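Local coordinates for protein FucU (Bifidobacterium longum subsp. infantis, PDB 3MVK), which probably interconverts sugar anomers and ring forms, as an L-fucose mutarotase and D-ribose pyranase of the RbsD/FucU family, at residues D82-P87 and A132-L137. Sequence-based numbering, arbitrary orientation.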
loop_
_atom_site.group_PDB
_atom_site.type_symbol
_atom_site.label_atom_id
_atom_site.label_comp_id
_atom_site.label_asym_id
_atom_site.label_seq_id
_atom_site.Cartn_x
_atom_site.Cartn_y
_atom_site.Cartn_z
ATOM N N ASP G 82 11.594 -12.470 41.868
ATOM C CA ASP G 82 12.542 -11.512 41.278
ATOM C C ASP G 82 12.672 -10.325 42.238
ATOM O O ASP G 82 11.721 -9.568 42.413
ATOM C CB ASP G 82 12.011 -11.051 39.916
ATOM C CG ASP G 82 13.019 -10.237 39.114
ATOM O OD1 ASP G 82 14.125 -9.904 39.615
ATOM O OD2 ASP G 82 12.699 -9.940 37.946
ATOM N N THR G 83 13.832 -10.182 42.876
ATOM C CA THR G 83 14.005 -9.201 43.954
ATOM C C THR G 83 14.606 -7.871 43.486
ATOM O O THR G 83 14.921 -7.022 44.322
ATOM C CB THR G 83 14.907 -9.759 45.100
ATOM O OG1 THR G 83 16.197 -10.069 44.568
ATOM C CG2 THR G 83 14.309 -11.022 45.699
ATOM N N VAL G 84 14.753 -7.672 42.170
ATOM C CA VAL G 84 15.449 -6.480 41.631
ATOM C C VAL G 84 14.870 -5.170 42.205
ATOM O O VAL G 84 13.663 -5.008 42.326
ATOM C CB VAL G 84 15.454 -6.462 40.065
ATOM C CG1 VAL G 84 14.044 -6.349 39.523
ATOM C CG2 VAL G 84 16.348 -5.339 39.502
ATOM N N ALA G 85 15.743 -4.251 42.604
ATOM C CA ALA G 85 15.287 -2.939 43.048
ATOM C C ALA G 85 14.534 -2.226 41.917
ATOM O O ALA G 85 14.873 -2.395 40.726
ATOM C CB ALA G 85 16.473 -2.108 43.477
ATOM N N THR G 86 13.539 -1.422 42.303
ATOM C CA THR G 86 12.768 -0.605 41.354
ATOM C C THR G 86 12.613 0.859 41.811
ATOM O O THR G 86 11.492 1.338 42.046
ATOM C CB THR G 86 11.367 -1.212 41.116
ATOM O OG1 THR G 86 10.659 -1.281 42.358
ATOM C CG2 THR G 86 11.453 -2.624 40.467
ATOM N N PRO G 87 13.733 1.592 41.900
ATOM C CA PRO G 87 13.637 2.989 42.327
ATOM C C PRO G 87 12.861 3.873 41.341
ATOM O O PRO G 87 12.307 4.882 41.749
ATOM C CB PRO G 87 15.100 3.429 42.398
ATOM C CG PRO G 87 15.825 2.517 41.472
ATOM C CD PRO G 87 15.138 1.200 41.689
ATOM N N ALA G 132 16.453 0.243 33.359
ATOM C CA ALA G 132 15.861 -0.405 34.542
ATOM C C ALA G 132 14.759 -1.406 34.165
ATOM O O ALA G 132 13.970 -1.160 33.235
ATOM C CB ALA G 132 15.332 0.632 35.503
ATOM N N GLN G 133 14.722 -2.542 34.867
ATOM C CA GLN G 133 13.594 -3.459 34.732
ATOM C C GLN G 133 12.341 -2.960 35.459
ATOM O O GLN G 133 12.402 -2.145 36.407
ATOM C CB GLN G 133 13.932 -4.862 35.231
ATOM C CG GLN G 133 14.707 -5.727 34.240
ATOM C CD GLN G 133 14.961 -7.094 34.831
ATOM O OE1 GLN G 133 15.799 -7.243 35.724
ATOM N NE2 GLN G 133 14.211 -8.094 34.370
ATOM N N TYR G 134 11.208 -3.489 35.005
ATOM C CA TYR G 134 9.878 -3.092 35.476
ATOM C C TYR G 134 9.654 -1.582 35.445
ATOM O O TYR G 134 9.011 -1.035 36.334
ATOM C CB TYR G 134 9.591 -3.681 36.868
ATOM C CG TYR G 134 9.790 -5.183 36.898
ATOM C CD1 TYR G 134 8.802 -6.047 36.393
ATOM C CD2 TYR G 134 10.955 -5.745 37.425
ATOM C CE1 TYR G 134 8.973 -7.431 36.410
ATOM C CE2 TYR G 134 11.131 -7.141 37.463
ATOM C CZ TYR G 134 10.136 -7.972 36.969
ATOM O OH TYR G 134 10.310 -9.333 37.001
ATOM N N ALA G 135 10.181 -0.925 34.408
ATOM C CA ALA G 135 10.009 0.533 34.234
ATOM C C ALA G 135 8.917 0.860 33.211
ATOM O O ALA G 135 8.769 2.013 32.784
ATOM C CB ALA G 135 11.330 1.175 33.844
ATOM N N ASN G 136 8.144 -0.150 32.831
ATOM C CA ASN G 136 6.987 0.066 31.941
ATOM C C ASN G 136 5.916 0.847 32.637
ATOM O O ASN G 136 5.702 0.654 33.833
ATOM C CB ASN G 136 6.407 -1.272 31.509
ATOM C CG ASN G 136 7.465 -2.184 30.973
ATOM O OD1 ASN G 136 7.719 -3.273 31.514
ATOM N ND2 ASN G 136 8.091 -1.761 29.929
ATOM N N LEU G 137 5.238 1.728 31.916
ATOM C CA LEU G 137 4.166 2.494 32.534
ATOM C C LEU G 137 3.064 2.748 31.533
ATOM O O LEU G 137 3.317 3.326 30.470
ATOM C CB LEU G 137 4.713 3.813 33.101
ATOM C CG LEU G 137 3.816 4.659 34.014
ATOM C CD1 LEU G 137 3.581 3.990 35.368
ATOM C CD2 LEU G 137 4.421 6.047 34.206
HETATM O O HOH W 1 16.158 -9.057 37.744
HETATM O O HOH W 2 14.172 -1.292 38.165
#
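Asp82 carries CG anti to its backbone N (chi1 -170°) and Tyr134 carries CG anti to its carbonyl carbon (chi1 -54°), and the two side chains meet tip to tip. Tyr134 OH donates to Asp82 OD2 at 2.6 Å, on its anti side and tilted somewhat out of the carboxylate plane, with carboxylate and ring planes 63° apart. Asp82 OD2 also bonds Tyr68 OH of the second subunit, while Tyr134 OH takes the backbone N-H of Val79. At the ring edge, Val84 CG1 packs 3.7 Å from Tyr134 CE2. Thr86 CG2 lies 4.2 Å from Tyr134 CB. Water extends the join: one molecule donates to Asp82 OD1 and, at 2.7 Å, to Gln133 OE1, another to Ala85 O and, at 2.6 Å, to Gln133 O. Gln133 NE2 turns instead to Tyr68 of the second subunit and to a glycerol, probably from the crystallisation liquor. A phenylalanine in place of Tyr134 would probably cost Asp82 OD2 one of its two hydroxyl partners and leave Val79 N without this acceptor. The arrangement joins two loops at a subunit interface, where Tyr134 N and Asn136 OD1 also hold the glycerol, consistent with the sugar site of RbsD/FucU proteins.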